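Local coordinates for protein activating signal cointegrator 1 complex subunit 3 (Homo sapiens, PDB 6YXQ) that unwinds alkylated DNA as an ATP-driven 3'-5' helicase and helps rescue stalled ribosomes, here represented by its N-terminal ASCC2-binding region, at residues N136-N139 against R140-H144; A99-F102 against M103-L107. One frame throughout, in Å; residues are numbered along the deposited sequence.

Contact 1 of 2, residues N136-N139 against R140-H144; sequences NATN and RIISH
Arg140 N donates to Asn136 O at 2.9 Å, the first of four successive i to i+4 bonds that run through this part of helix 128-142. The next two, Ile141 N to Ala137 O and Ile142 N to Thr138 O, are equally regular. The fourth, Ser143 N to Asn139 O, is more bent, with an N-H...O angle of 143°. Ser143 also turns its hydroxyl back on the helix: OG donates to Arg140 O at 2.6 Å, a reach made possible because chi1 of 77° sets OG between the backbone N and the carbonyl carbon.

The side chain of Arg140 folds back over the preceding turn. Its chain bends at chi3 (-62°), which lays one face of the guanidinium over Asn136 O, 3.9 Å from its plane, while Arg140 NH2 comes to 3.5 Å from Ala137 CA. Arg140 NH1 passes alongside Asn136 CB, and Ala137 CB lies 3.7 Å from Arg140 NH2. Arg140 NE also makes a salt bridge to Asp73 of helix 64-85, with a long, weak ion pair from Arg140 NH2 to Asp76.

Farther out, Ile142 CG1 meets Thr138 CG2 at 4.3 Å, and the CG1 atoms of Ile141 and Ile142 lie against the carbonyl oxygens one turn back. Thr138 OG1 bonds to Ala134 O one turn back, and Asn139 ND2 to Cys135 O and, across to the chain after helix 91-105, to Lys108 O.

The chemistry thus divides the turn into a buried face of Ala137, Thr138 and Ile141 and a charged flank, where the nearby carboxylates would be expected to stabilise the positive guanidinium while the backbone of Asn136 and Ala137 lies against one of its faces.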
loop_
_atom_site.group_PDB
_atom_site.type_symbol
_atom_site.label_atom_id
_atom_site.label_comp_id
_atom_site.label_asym_id
_atom_site.label_seq_id
_atom_site.Cartn_x
_atom_site.Cartn_y
_atom_site.Cartn_z
ATOM N N ASN A 136 -37.638 16.818 -2.004
ATOM C CA ASN A 136 -39.097 16.778 -2.052
ATOM C C ASN A 136 -39.590 16.373 -3.435
ATOM O O ASN A 136 -40.486 15.528 -3.559
ATOM C CB ASN A 136 -39.683 18.132 -1.647
ATOM C CG ASN A 136 -39.532 18.414 -0.163
ATOM O OD1 ASN A 136 -39.057 17.569 0.592
ATOM N ND2 ASN A 136 -39.923 19.613 0.258
ATOM N N ALA A 137 -39.013 16.957 -4.488
ATOM C CA ALA A 137 -39.431 16.601 -5.841
ATOM C C ALA A 137 -39.138 15.135 -6.147
ATOM O O ALA A 137 -39.968 14.433 -6.743
ATOM C CB ALA A 137 -38.745 17.513 -6.852
ATOM N N THR A 138 -37.967 14.651 -5.735
ATOM C CA THR A 138 -37.614 13.259 -5.985
ATOM C C THR A 138 -38.569 12.307 -5.284
ATOM O O THR A 138 -38.972 11.287 -5.856
ATOM C CB THR A 138 -36.186 12.996 -5.530
ATOM O OG1 THR A 138 -35.315 13.948 -6.149
ATOM C CG2 THR A 138 -35.776 11.605 -5.927
ATOM N N ASN A 139 -38.935 12.614 -4.038
ATOM C CA ASN A 139 -39.840 11.724 -3.322
ATOM C C ASN A 139 -41.250 11.800 -3.884
ATOM O O ASN A 139 -41.969 10.793 -3.895
ATOM C CB ASN A 139 -39.823 12.045 -1.831
ATOM C CG ASN A 139 -38.693 11.348 -1.116
ATOM O OD1 ASN A 139 -38.819 10.197 -0.698
ATOM N ND2 ASN A 139 -37.567 12.030 -0.996
ATOM N N ARG A 140 -41.657 12.977 -4.365
ATOM C CA ARG A 140 -42.908 13.071 -5.100
ATOM C C ARG A 140 -42.898 12.131 -6.293
ATOM O O ARG A 140 -43.867 11.400 -6.522
ATOM C CB ARG A 140 -43.154 14.513 -5.551
ATOM C CG ARG A 140 -43.929 15.367 -4.556
ATOM C CD ARG A 140 -44.481 16.629 -5.206
ATOM N NE ARG A 140 -43.416 17.489 -5.717
ATOM C CZ ARG A 140 -42.744 18.378 -4.987
ATOM N NH1 ARG A 140 -43.023 18.535 -3.698
ATOM N NH2 ARG A 140 -41.790 19.108 -5.548
ATOM N N ILE A 141 -41.796 12.117 -7.050
ATOM C CA ILE A 141 -41.713 11.243 -8.221
ATOM C C ILE A 141 -41.776 9.775 -7.806
ATOM O O ILE A 141 -42.549 8.985 -8.363
ATOM C CB ILE A 141 -40.438 11.539 -9.027
ATOM C CG1 ILE A 141 -40.601 12.823 -9.826
ATOM C CG2 ILE A 141 -40.119 10.385 -9.966
ATOM C CD1 ILE A 141 -39.398 13.139 -10.696
ATOM N N ILE A 142 -40.961 9.386 -6.821
ATOM C CA ILE A 142 -40.885 7.978 -6.433
ATOM C C ILE A 142 -42.206 7.501 -5.841
ATOM O O ILE A 142 -42.530 6.307 -5.901
ATOM C CB ILE A 142 -39.714 7.750 -5.456
ATOM C CG1 ILE A 142 -38.385 8.141 -6.105
ATOM C CG2 ILE A 142 -39.640 6.299 -5.035
ATOM C CD1 ILE A 142 -38.001 7.265 -7.268
ATOM N N SER A 143 -43.001 8.414 -5.280
ATOM C CA SER A 143 -44.304 8.026 -4.757
ATOM C C SER A 143 -45.221 7.453 -5.832
ATOM O O SER A 143 -46.253 6.865 -5.491
ATOM C CB SER A 143 -44.970 9.223 -4.078
ATOM O OG SER A 143 -45.503 10.125 -5.030
ATOM N N HIS A 144 -44.871 7.601 -7.111
ATOM C CA HIS A 144 -45.614 6.987 -8.201
ATOM C C HIS A 144 -45.022 5.652 -8.642
ATOM O O HIS A 144 -45.651 4.941 -9.433
ATOM C CB HIS A 144 -45.676 7.938 -9.403
ATOM C CG HIS A 144 -46.386 9.227 -9.121
ATOM N ND1 HIS A 144 -47.651 9.497 -9.593
ATOM C CD2 HIS A 144 -46.005 10.324 -8.423
ATOM C CE1 HIS A 144 -48.023 10.700 -9.196
ATOM N NE2 HIS A 144 -47.040 11.224 -8.485
#

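Contact 2 of 2, residues A99-F102 against M103-L107; sequences AFLF and MTFHL
Phe102 presents its ring to two side chains in two different ways. Met103 comes to its edge: SD lies 5.1 Å from the ring centroid and 82° off the ring normal, a Met-aromatic contact whose closest approach is Met103 SD to Phe102 CD2 at 3.9 Å. His106 instead comes over a face, its CB 4.0 Å from Phe102 CE2, and the two side chains cross at about a right angle. With Phe102 CG anti to the backbone N (chi1 175°), the ring is directed to where both can meet it. The imidazole of His106 turns back along its own segment, where ND1 donates in the ring plane to Met103 O at 2.9 Å.

Phe100 meets Thr104 differently. Thr104 OG1 sits over one face of the Phe100 ring, offset toward the rim, and donates to Phe100 O at 2.7 Å. Thr104 N bonds to the same oxygen, so two donors grip it from opposite faces of the carbonyl plane. Thr104 CG2, in turn, lies over the centre of the Phe105 ring, and Phe105 CE2 touches Leu101 CD2 at 4.4 Å.

Replacing Phe102 by an alanine would probably leave Met103 SD and His106 CB without their aromatic partner and open a gap toward Ile54, Ile77 and Thr138.

Phe105 N reaches both Leu101 O and Phe102 O, the latter from above the carbonyl plane, an i to i+3 bond beside the i to i+4 one. The arrangement belongs to the part of helix 91-105 that leads into the following loop of an all-helical domain, with Ala99, Leu101, Phe102 and Phe105 buried among helices 51-61, 64-85, 113-123 and 128-142.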
loop_
_atom_site.group_PDB
_atom_site.type_symbol
_atom_site.label_atom_id
_atom_site.label_comp_id
_atom_site.label_asym_id
_atom_site.label_seq_id
_atom_site.Cartn_x
_atom_site.Cartn_y
_atom_site.Cartn_z
ATOM N N ALA A 99 -29.368 15.075 -12.301
ATOM C CA ALA A 99 -29.313 13.618 -12.220
ATOM C C ALA A 99 -28.648 13.174 -10.926
ATOM O O ALA A 99 -29.107 12.233 -10.268
ATOM C CB ALA A 99 -28.573 13.045 -13.426
ATOM N N PHE A 100 -27.571 13.859 -10.541
ATOM C CA PHE A 100 -26.902 13.569 -9.279
ATOM C C PHE A 100 -27.824 13.804 -8.090
ATOM O O PHE A 100 -27.825 13.025 -7.131
ATOM C CB PHE A 100 -25.645 14.428 -9.159
ATOM C CG PHE A 100 -24.909 14.234 -7.877
ATOM C CD1 PHE A 100 -24.080 13.143 -7.704
ATOM C CD2 PHE A 100 -25.048 15.139 -6.843
ATOM C CE1 PHE A 100 -23.402 12.956 -6.519
ATOM C CE2 PHE A 100 -24.372 14.959 -5.657
ATOM C CZ PHE A 100 -23.546 13.865 -5.495
ATOM N N LEU A 101 -28.611 14.879 -8.129
ATOM C CA LEU A 101 -29.558 15.147 -7.052
ATOM C C LEU A 101 -30.608 14.049 -6.967
ATOM O O LEU A 101 -30.847 13.486 -5.891
ATOM C CB LEU A 101 -30.222 16.508 -7.257
ATOM C CG LEU A 101 -29.331 17.711 -6.965
ATOM C CD1 LEU A 101 -30.084 18.990 -7.217
ATOM C CD2 LEU A 101 -28.806 17.671 -5.536
ATOM N N PHE A 102 -31.243 13.731 -8.102
ATOM C CA PHE A 102 -32.260 12.686 -8.122
ATOM C C PHE A 102 -31.709 11.388 -7.557
ATOM O O PHE A 102 -32.334 10.761 -6.695
ATOM C CB PHE A 102 -32.779 12.476 -9.544
ATOM C CG PHE A 102 -33.749 11.332 -9.673
ATOM C CD1 PHE A 102 -35.111 11.541 -9.521
ATOM C CD2 PHE A 102 -33.303 10.051 -9.959
ATOM C CE1 PHE A 102 -36.010 10.488 -9.646
ATOM C CE2 PHE A 102 -34.199 8.992 -10.078
ATOM C CZ PHE A 102 -35.549 9.211 -9.921
ATOM N N MET A 103 -30.523 10.980 -8.019
ATOM C CA MET A 103 -29.935 9.735 -7.535
ATOM C C MET A 103 -29.535 9.832 -6.069
ATOM O O MET A 103 -29.494 8.814 -5.370
ATOM C CB MET A 103 -28.731 9.361 -8.396
ATOM C CG MET A 103 -29.101 9.057 -9.831
ATOM S SD MET A 103 -30.262 7.686 -9.941
ATOM C CE MET A 103 -29.365 6.466 -8.997
ATOM N N THR A 104 -29.242 11.039 -5.585
ATOM C CA THR A 104 -28.913 11.187 -4.178
ATOM C C THR A 104 -30.119 10.913 -3.292
ATOM O O THR A 104 -29.971 10.327 -2.215
ATOM C CB THR A 104 -28.348 12.585 -3.920
ATOM O OG1 THR A 104 -27.072 12.710 -4.564
ATOM C CG2 THR A 104 -28.181 12.833 -2.425
ATOM N N PHE A 105 -31.322 11.278 -3.742
ATOM C CA PHE A 105 -32.513 11.216 -2.904
ATOM C C PHE A 105 -33.527 10.175 -3.360
ATOM O O PHE A 105 -34.612 10.097 -2.777
ATOM C CB PHE A 105 -33.190 12.587 -2.842
ATOM C CG PHE A 105 -32.362 13.655 -2.182
ATOM C CD1 PHE A 105 -32.146 13.641 -0.814
ATOM C CD2 PHE A 105 -31.813 14.683 -2.928
ATOM C CE1 PHE A 105 -31.385 14.631 -0.204
ATOM C CE2 PHE A 105 -31.055 15.672 -2.325
ATOM C CZ PHE A 105 -30.842 15.645 -0.963
ATOM N N HIS A 106 -33.215 9.372 -4.380
ATOM C CA HIS A 106 -34.235 8.467 -4.909
ATOM C C HIS A 106 -34.581 7.341 -3.941
ATOM O O HIS A 106 -35.646 6.728 -4.088
ATOM C CB HIS A 106 -33.810 7.908 -6.276
ATOM C CG HIS A 106 -32.889 6.728 -6.210
ATOM N ND1 HIS A 106 -31.517 6.855 -6.150
ATOM C CD2 HIS A 106 -33.141 5.399 -6.238
ATOM C CE1 HIS A 106 -30.967 5.655 -6.118
ATOM N NE2 HIS A 106 -31.931 4.753 -6.174
ATOM N N LEU A 107 -33.732 7.079 -2.943
ATOM C CA LEU A 107 -33.992 6.061 -1.928
ATOM C C LEU A 107 -34.074 6.640 -0.521
ATOM O O LEU A 107 -34.112 5.875 0.451
ATOM C CB LEU A 107 -32.915 4.975 -1.970
ATOM C CG LEU A 107 -32.934 4.061 -3.188
ATOM C CD1 LEU A 107 -31.687 3.192 -3.234
ATOM C CD2 LEU A 107 -34.188 3.220 -3.175
#

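Overall arrangement
Following the chain from its N terminus, after three shorter helices come helices 51-61 and 64-85, then helix 91-105, which carries contact 2. Helix 113-123 intervenes before helix 128-142, which carries contact 1. Each contact is local, along one helix and into the residues just after it, so neither closes a long loop; they stand in series, without nesting or crossing. In space their centres are about 10 Å apart and they touch directly: Thr138 CG2 packs against Phe102 O and His106 CA, and Ile142 CG1 against His106 O. Both contacts also lean on helix 64-85, thereby tying three helices of the ASCC2-interaction region together.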